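Local coordinates for aldehyde dehydrogenase (Listeria monocytogenes, PDB 3K9D), which probably oxidises or reduces an aldehyde or related oxo substrate with NAD or NADP as the partner nucleotide, as expected for an aldehyde dehydrogenase, at residues Asp241-Glu254 / Val399-Thr411. Sequence-based numbering, arbitrary orientation.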
ATOM      1  N   ASP A 241      27.025  20.215   1.919  1.00 17.33           N
ATOM      2  CA  ASP A 241      26.004  20.519   2.958  1.00 19.12           C
ATOM      3  C   ASP A 241      25.265  19.263   3.394  1.00 19.16           C
ATOM      4  O   ASP A 241      25.004  19.063   4.585  1.00 17.67           O
ATOM      5  CB  ASP A 241      24.961  21.542   2.465  1.00 13.88           C
ATOM      6  CG  ASP A 241      25.454  22.990   2.527  1.00 25.37           C
ATOM      7  OD1 ASP A 241      26.499  23.259   3.152  1.00 18.85           O
ATOM      8  OD2 ASP A 241      24.787  23.866   1.936  1.00 26.26           O
ATOM      9  N   SER A 242      24.926  18.434   2.407  1.00 17.29           N
ATOM     10  CA  SER A 242      24.185  17.191   2.620  1.00 20.79           C
ATOM     11  C   SER A 242      25.065  16.029   3.079  1.00 14.82           C
ATOM     12  O   SER A 242      24.748  15.341   4.049  1.00 16.10           O
ATOM     13  CB  SER A 242      23.432  16.838   1.333  1.00 18.41           C
ATOM     14  OG  SER A 242      23.333  15.449   1.130  1.00 17.08           O
ATOM     15  N   LYS A 243      26.176  15.826   2.387  1.00 19.65           N
ATOM     16  CA  LYS A 243      27.013  14.663   2.621  1.00 20.26           C
ATOM     17  C   LYS A 243      27.725  14.693   3.980  1.00 25.29           C
ATOM     18  O   LYS A 243      27.946  13.636   4.579  1.00 15.71           O
ATOM     19  CB  LYS A 243      27.986  14.461   1.435  1.00 11.55           C
ATOM     20  CG  LYS A 243      28.792  13.203   1.464  1.00 20.94           C
ATOM     21  CD  LYS A 243      27.881  12.012   1.488  1.00 18.92           C
ATOM     22  CE  LYS A 243      28.679  10.769   1.506  1.00 23.62           C
ATOM     23  NZ  LYS A 243      27.865   9.517   1.552  1.00 26.82           N
ATOM     24  N   THR A 244      28.038  15.896   4.478  1.00 17.02           N
ATOM     25  CA  THR A 244      28.626  16.053   5.813  1.00 19.61           C
ATOM     26  C   THR A 244      27.597  16.218   6.936  1.00 20.79           C
ATOM     27  O   THR A 244      27.959  16.157   8.108  1.00 21.28           O
ATOM     28  CB  THR A 244      29.586  17.268   5.888  1.00 21.70           C
ATOM     29  OG1 THR A 244      28.835  18.467   5.688  1.00 16.88           O
ATOM     30  CG2 THR A 244      30.667  17.184   4.823  1.00 13.58           C
ATOM     31  N   PHE A 245      26.331  16.447   6.582  1.00 20.05           N
ATOM     32  CA  PHE A 245      25.257  16.621   7.562  1.00 21.94           C
ATOM     33  C   PHE A 245      25.064  15.384   8.441  1.00 20.94           C
ATOM     34  O   PHE A 245      24.680  14.326   7.946  1.00 19.00           O
ATOM     35  CB  PHE A 245      23.932  16.985   6.878  1.00 18.96           C
ATOM     36  CG  PHE A 245      22.878  17.476   7.833  1.00 20.25           C
ATOM     37  CD1 PHE A 245      22.916  18.782   8.317  1.00 20.04           C
ATOM     38  CD2 PHE A 245      21.860  16.643   8.253  1.00 22.56           C
ATOM     39  CE1 PHE A 245      21.960  19.241   9.200  1.00 24.50           C
ATOM     40  CE2 PHE A 245      20.896  17.103   9.147  1.00 22.72           C
ATOM     41  CZ  PHE A 245      20.951  18.400   9.611  1.00 18.44           C
ATOM     42  N   ASP A 246      25.346  15.543   9.738  1.00 16.41           N
ATOM     43  CA  ASP A 246      25.319  14.462  10.732  1.00 20.79           C
ATOM     44  C   ASP A 246      26.297  13.329  10.381  1.00 21.02           C
ATOM     45  O   ASP A 246      26.037  12.160  10.668  1.00 14.72           O
ATOM     46  CB  ASP A 246      23.876  13.947  10.931  1.00 22.86           C
ATOM     47  CG  ASP A 246      23.659  13.298  12.290  1.00 26.06           C
ATOM     48  OD1 ASP A 246      24.067  13.897  13.301  1.00 25.61           O
ATOM     49  OD2 ASP A 246      23.060  12.200  12.344  1.00 21.49           O
ATOM     50  N   ASN A 247      27.423  13.696   9.756  1.00 20.91           N
ATOM     51  CA  ASN A 247      28.374  12.750   9.132  1.00 15.52           C
ATOM     52  C   ASN A 247      27.718  11.705   8.192  1.00 20.62           C
ATOM     53  O   ASN A 247      28.096  10.540   8.205  1.00 20.72           O
ATOM     54  CB  ASN A 247      29.246  12.043  10.194  1.00 16.88           C
ATOM     55  CG  ASN A 247      29.973  13.017  11.122  1.00 15.96           C
ATOM     56  OD1 ASN A 247      30.454  14.052  10.690  1.00 19.75           O
ATOM     57  ND2 ASN A 247      30.065  12.669  12.391  1.00 11.86           N
ATOM     58  N   GLY A 248      26.718  12.128   7.417  1.00 12.84           N
ATOM     59  CA  GLY A 248      26.119  11.295   6.352  1.00 17.60           C
ATOM     60  C   GLY A 248      25.088  10.231   6.732  1.00 19.47           C
ATOM     61  O   GLY A 248      24.890   9.262   5.989  1.00 17.33           O
ATOM     62  N   THR A 249      24.420  10.397   7.874  1.00 22.67           N
ATOM     63  CA  THR A 249      23.437   9.402   8.357  1.00 19.83           C
ATOM     64  C   THR A 249      22.091   9.355   7.635  1.00 22.25           C
ATOM     65  O   THR A 249      21.351   8.380   7.760  1.00 16.54           O
ATOM     66  CB  THR A 249      23.095   9.624   9.844  1.00 20.80           C
ATOM     67  OG1 THR A 249      22.712  10.988  10.019  1.00 20.69           O
ATOM     68  CG2 THR A 249      24.279   9.290  10.733  1.00 22.71           C
ATOM     69  N   ILE A 250      21.749  10.420   6.925  1.00 22.27           N
ATOM     70  CA  ILE A 250      20.487  10.486   6.202  1.00 21.24           C
ATOM     71  C   ILE A 250      20.638   9.757   4.862  1.00 23.72           C
ATOM     72  O   ILE A 250      21.621   9.965   4.152  1.00 22.36           O
ATOM     73  CB  ILE A 250      20.020  11.970   6.058  1.00 21.64           C
ATOM     74  CG1 ILE A 250      19.696  12.550   7.451  1.00 22.49           C
ATOM     75  CG2 ILE A 250      18.792  12.103   5.138  1.00 15.69           C
ATOM     76  CD1 ILE A 250      19.376  14.028   7.457  1.00 30.23           C
ATOM     77  N   CYS A 251      19.664   8.901   4.531  1.00 17.63           N
ATOM     78  CA  CYS A 251      19.687   8.028   3.334  1.00 20.66           C
ATOM     79  C   CYS A 251      19.521   8.731   1.982  1.00 18.65           C
ATOM     80  O   CYS A 251      19.894   8.178   0.944  1.00 27.19           O
ATOM     81  CB  CYS A 251      18.584   6.976   3.461  1.00 25.17           C
ATOM     82  SG  CYS A 251      16.981   7.735   3.792  1.00 33.05           S
ATOM     83  N   ALA A 252      18.953   9.937   1.989  1.00 18.08           N
ATOM     84  CA  ALA A 252      18.788  10.726   0.767  1.00 18.34           C
ATOM     85  C   ALA A 252      20.059  11.537   0.379  1.00 18.65           C
ATOM     86  O   ALA A 252      20.108  12.175  -0.680  1.00 20.23           O
ATOM     87  CB  ALA A 252      17.571  11.621   0.879  1.00 15.92           C
ATOM     88  N   SER A 253      21.093  11.452   1.207  1.00 20.75           N
ATOM     89  CA  SER A 253      22.389  12.068   0.909  1.00 18.20           C
ATOM     90  C   SER A 253      23.115  11.318  -0.214  1.00 19.37           C
ATOM     91  O   SER A 253      22.867  10.122  -0.454  1.00 21.13           O
ATOM     92  CB  SER A 253      23.244  12.178   2.178  1.00 19.96           C
ATOM     93  OG  SER A 253      23.708  10.921   2.622  1.00 32.27           O
ATOM     94  N   GLU A 254      23.983  12.048  -0.909  1.00 17.23           N
ATOM     95  CA  GLU A 254      24.724  11.612  -2.095  1.00 19.67           C
ATOM     96  C   GLU A 254      25.677  10.466  -1.781  1.00 15.83           C
ATOM     97  O   GLU A 254      26.210  10.401  -0.688  1.00 18.81           O
ATOM     98  CB  GLU A 254      25.554  12.792  -2.643  1.00 17.97           C
ATOM     99  CG  GLU A 254      24.773  14.048  -3.036  1.00 16.11           C
ATOM    100  CD  GLU A 254      24.349  14.968  -1.878  1.00 12.91           C
ATOM    101  OE1 GLU A 254      24.623  14.675  -0.700  1.00 20.11           O
ATOM    102  OE2 GLU A 254      23.718  16.005  -2.166  1.00 21.88           O
ATOM    103  N   VAL A 399      16.695  18.402  -7.737  1.00 23.94           N
ATOM    104  CA  VAL A 399      17.323  19.348  -8.638  1.00 21.81           C
ATOM    105  C   VAL A 399      17.857  20.547  -7.848  1.00 18.25           C
ATOM    106  O   VAL A 399      17.102  21.208  -7.121  1.00 19.32           O
ATOM    107  CB  VAL A 399      16.365  19.804  -9.771  1.00 18.46           C
ATOM    108  CG1 VAL A 399      17.096  20.693 -10.772  1.00 14.52           C
ATOM    109  CG2 VAL A 399      15.741  18.587 -10.496  1.00 14.94           C
ATOM    110  N   ASN A 400      19.158  20.795  -7.997  1.00 20.12           N
ATOM    111  CA  ASN A 400      19.845  21.985  -7.450  1.00 23.55           C
ATOM    112  C   ASN A 400      19.635  22.178  -5.945  1.00 14.55           C
ATOM    113  O   ASN A 400      19.228  23.248  -5.492  1.00 20.81           O
ATOM    114  CB  ASN A 400      19.454  23.252  -8.234  1.00 15.82           C
ATOM    115  CG  ASN A 400      19.906  23.209  -9.681  1.00 15.27           C
ATOM    116  OD1 ASN A 400      20.897  22.582 -10.016  1.00 14.72           O
ATOM    117  ND2 ASN A 400      19.204  23.909 -10.531  1.00 14.69           N
ATOM    118  N   THR A 401      19.914  21.131  -5.182  1.00 11.31           N
ATOM    119  CA  THR A 401      19.610  21.133  -3.758  1.00 14.27           C
ATOM    120  C   THR A 401      20.524  20.094  -3.124  1.00 13.92           C
ATOM    121  O   THR A 401      20.998  19.202  -3.831  1.00 20.62           O
ATOM    122  CB  THR A 401      18.061  20.875  -3.489  1.00 11.73           C
ATOM    123  OG1 THR A 401      17.673  21.398  -2.203  1.00 14.79           O
ATOM    124  CG2 THR A 401      17.672  19.404  -3.614  1.00 16.29           C
ATOM    125  N   PRO A 402      20.825  20.236  -1.818  1.00 16.22           N
ATOM    126  CA  PRO A 402      21.512  19.169  -1.075  1.00 22.49           C
ATOM    127  C   PRO A 402      20.665  17.892  -1.008  1.00 17.69           C
ATOM    128  O   PRO A 402      19.484  17.963  -0.683  1.00 21.79           O
ATOM    129  CB  PRO A 402      21.664  19.750   0.339  1.00 22.11           C
ATOM    130  CG  PRO A 402      21.239  21.158   0.283  1.00 19.38           C
ATOM    131  CD  PRO A 402      20.559  21.431  -0.989  1.00 21.15           C
ATOM    132  N   GLY A 403      21.272  16.742  -1.299  1.00 18.40           N
ATOM    133  CA  GLY A 403      20.557  15.448  -1.321  1.00 16.02           C
ATOM    134  C   GLY A 403      19.797  15.066  -0.060  1.00 20.84           C
ATOM    135  O   GLY A 403      18.623  14.743  -0.127  1.00 23.70           O
ATOM    136  N   ALA A 404      20.470  15.111   1.086  1.00 21.62           N
ATOM    137  CA  ALA A 404      19.891  14.726   2.376  1.00 16.14           C
ATOM    138  C   ALA A 404      18.712  15.610   2.752  1.00 22.87           C
ATOM    139  O   ALA A 404      17.670  15.127   3.194  1.00 20.52           O
ATOM    140  CB  ALA A 404      20.954  14.814   3.465  1.00 16.93           C
ATOM    141  N   LEU A 405      18.909  16.909   2.546  1.00 18.41           N
ATOM    142  CA  LEU A 405      18.000  17.954   2.932  1.00 16.84           C
ATOM    143  C   LEU A 405      16.867  18.113   1.910  1.00 20.03           C
ATOM    144  O   LEU A 405      15.752  18.455   2.267  1.00 20.40           O
ATOM    145  CB  LEU A 405      18.788  19.266   3.084  1.00 14.77           C
ATOM    146  CG  LEU A 405      19.545  19.644   4.370  1.00 29.48           C
ATOM    147  CD1 LEU A 405      20.175  18.482   5.145  1.00 29.53           C
ATOM    148  CD2 LEU A 405      20.623  20.682   4.027  1.00 27.70           C
ATOM    149  N   GLY A 406      17.151  17.870   0.638  1.00 20.97           N
ATOM    150  CA  GLY A 406      16.105  17.962  -0.374  1.00 16.61           C
ATOM    151  C   GLY A 406      15.191  16.745  -0.399  1.00 17.57           C
ATOM    152  O   GLY A 406      13.982  16.878  -0.601  1.00 21.05           O
ATOM    153  N   GLY A 407      15.772  15.567  -0.162  1.00 19.13           N
ATOM    154  CA  GLY A 407      15.042  14.279  -0.199  1.00 16.04           C
ATOM    155  C   GLY A 407      14.018  14.116   0.903  1.00 15.03           C
ATOM    156  O   GLY A 407      12.954  13.514   0.696  1.00 21.64           O
ATOM    157  N   ILE A 408      14.330  14.670   2.072  1.00 13.02           N
ATOM    158  CA  ILE A 408      13.397  14.683   3.195  1.00 12.19           C
ATOM    159  C   ILE A 408      12.363  15.825   3.132  1.00 16.22           C
ATOM    160  O   ILE A 408      11.437  15.854   3.923  1.00 19.66           O
ATOM    161  CB  ILE A 408      14.126  14.624   4.592  1.00 13.86           C
ATOM    162  CG1 ILE A 408      14.793  15.956   4.966  1.00 16.49           C
ATOM    163  CG2 ILE A 408      15.094  13.412   4.664  1.00 18.98           C
ATOM    164  CD1 ILE A 408      15.505  15.933   6.326  1.00 13.03           C
ATOM    165  N   GLY A 409      12.523  16.758   2.195  1.00 16.56           N
ATOM    166  CA  GLY A 409      11.613  17.904   2.098  1.00 13.61           C
ATOM    167  C   GLY A 409      11.935  19.083   3.017  1.00 24.44           C
ATOM    168  O   GLY A 409      11.042  19.858   3.384  1.00 26.23           O
ATOM    169  N   ALA A 410      13.206  19.219   3.397  1.00 22.21           N
ATOM    170  CA  ALA A 410      13.632  20.339   4.243  1.00 27.70           C
ATOM    171  C   ALA A 410      14.065  21.536   3.388  1.00 22.67           C
ATOM    172  O   ALA A 410      13.735  22.676   3.698  1.00 24.66           O
ATOM    173  CB  ALA A 410      14.742  19.909   5.199  1.00 16.95           C
ATOM    174  N   THR A 411      14.792  21.263   2.305  1.00 18.10           N
ATOM    175  CA  THR A 411      15.136  22.301   1.327  1.00 23.30           C
ATOM    176  C   THR A 411      14.324  22.221   0.024  1.00 20.79           C
ATOM    177  O   THR A 411      14.498  23.062  -0.865  1.00 29.29           O
ATOM    178  CB  THR A 411      16.644  22.326   0.979  1.00 21.60           C
ATOM    179  OG1 THR A 411      17.020  21.090   0.373  1.00 20.54           O
ATOM    180  CG2 THR A 411      17.489  22.584   2.210  1.00 19.55           C
TER
HETATM  181  O   HOH W   1      23.528  18.038  -3.770  1.00  9.16           O
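Polar grip on a helix start combined with close apolar packing joins S242, A252 and E254 to G403 and A404, in a buried place close to the dimer interface. The short helix 403-407, which follows strand 396-399, the last of this chain's parallel sheet, which continues into the second subunit, rests against the end of helix 232-243 and the loop that leads from it to strand 256-260. P402, at its N-cap position, lacks a side-chain acceptor for the first N-H groups; 241-254 supplies two, from S242 and E254. S242 OG receives A404 N at 2.9 Å in a fairly straight bond (162°), while P402 CB lies 3.5 Å from S242 CB. E254, bent at chi2 (79°), curls its carboxylate back to G403 N; OE2 accepts at 2.7 Å, with the donor above the carboxylate plane. A water also donates to this OE2 and to T401 O. Negative charge here should suit the positive end of the helix dipole.

The loop from F245 to C251, reading FDNGTIC, is consistent with the family's nucleophile loop, C251 occupying the cysteine position. C251 points away from the helix, whereas its neighbours I250 and A252 point toward it. Small residues allow this proximity: A252 CB lies 3.8 Å from G407 CA, and S253 CB is 3.7 Å from A404 CB. S253 OG bonds back to I250 O, bracing the type I turn 250-253. I250 CG2 meets A404 CB and I408 CG2. Farther along, F245, its CG anti to the backbone N (chi1 -167°), takes L405 CD1 over one ring face in a CH-pi contact, 4.0 Å from the centroid; L405 also packs on L452 of the second subunit.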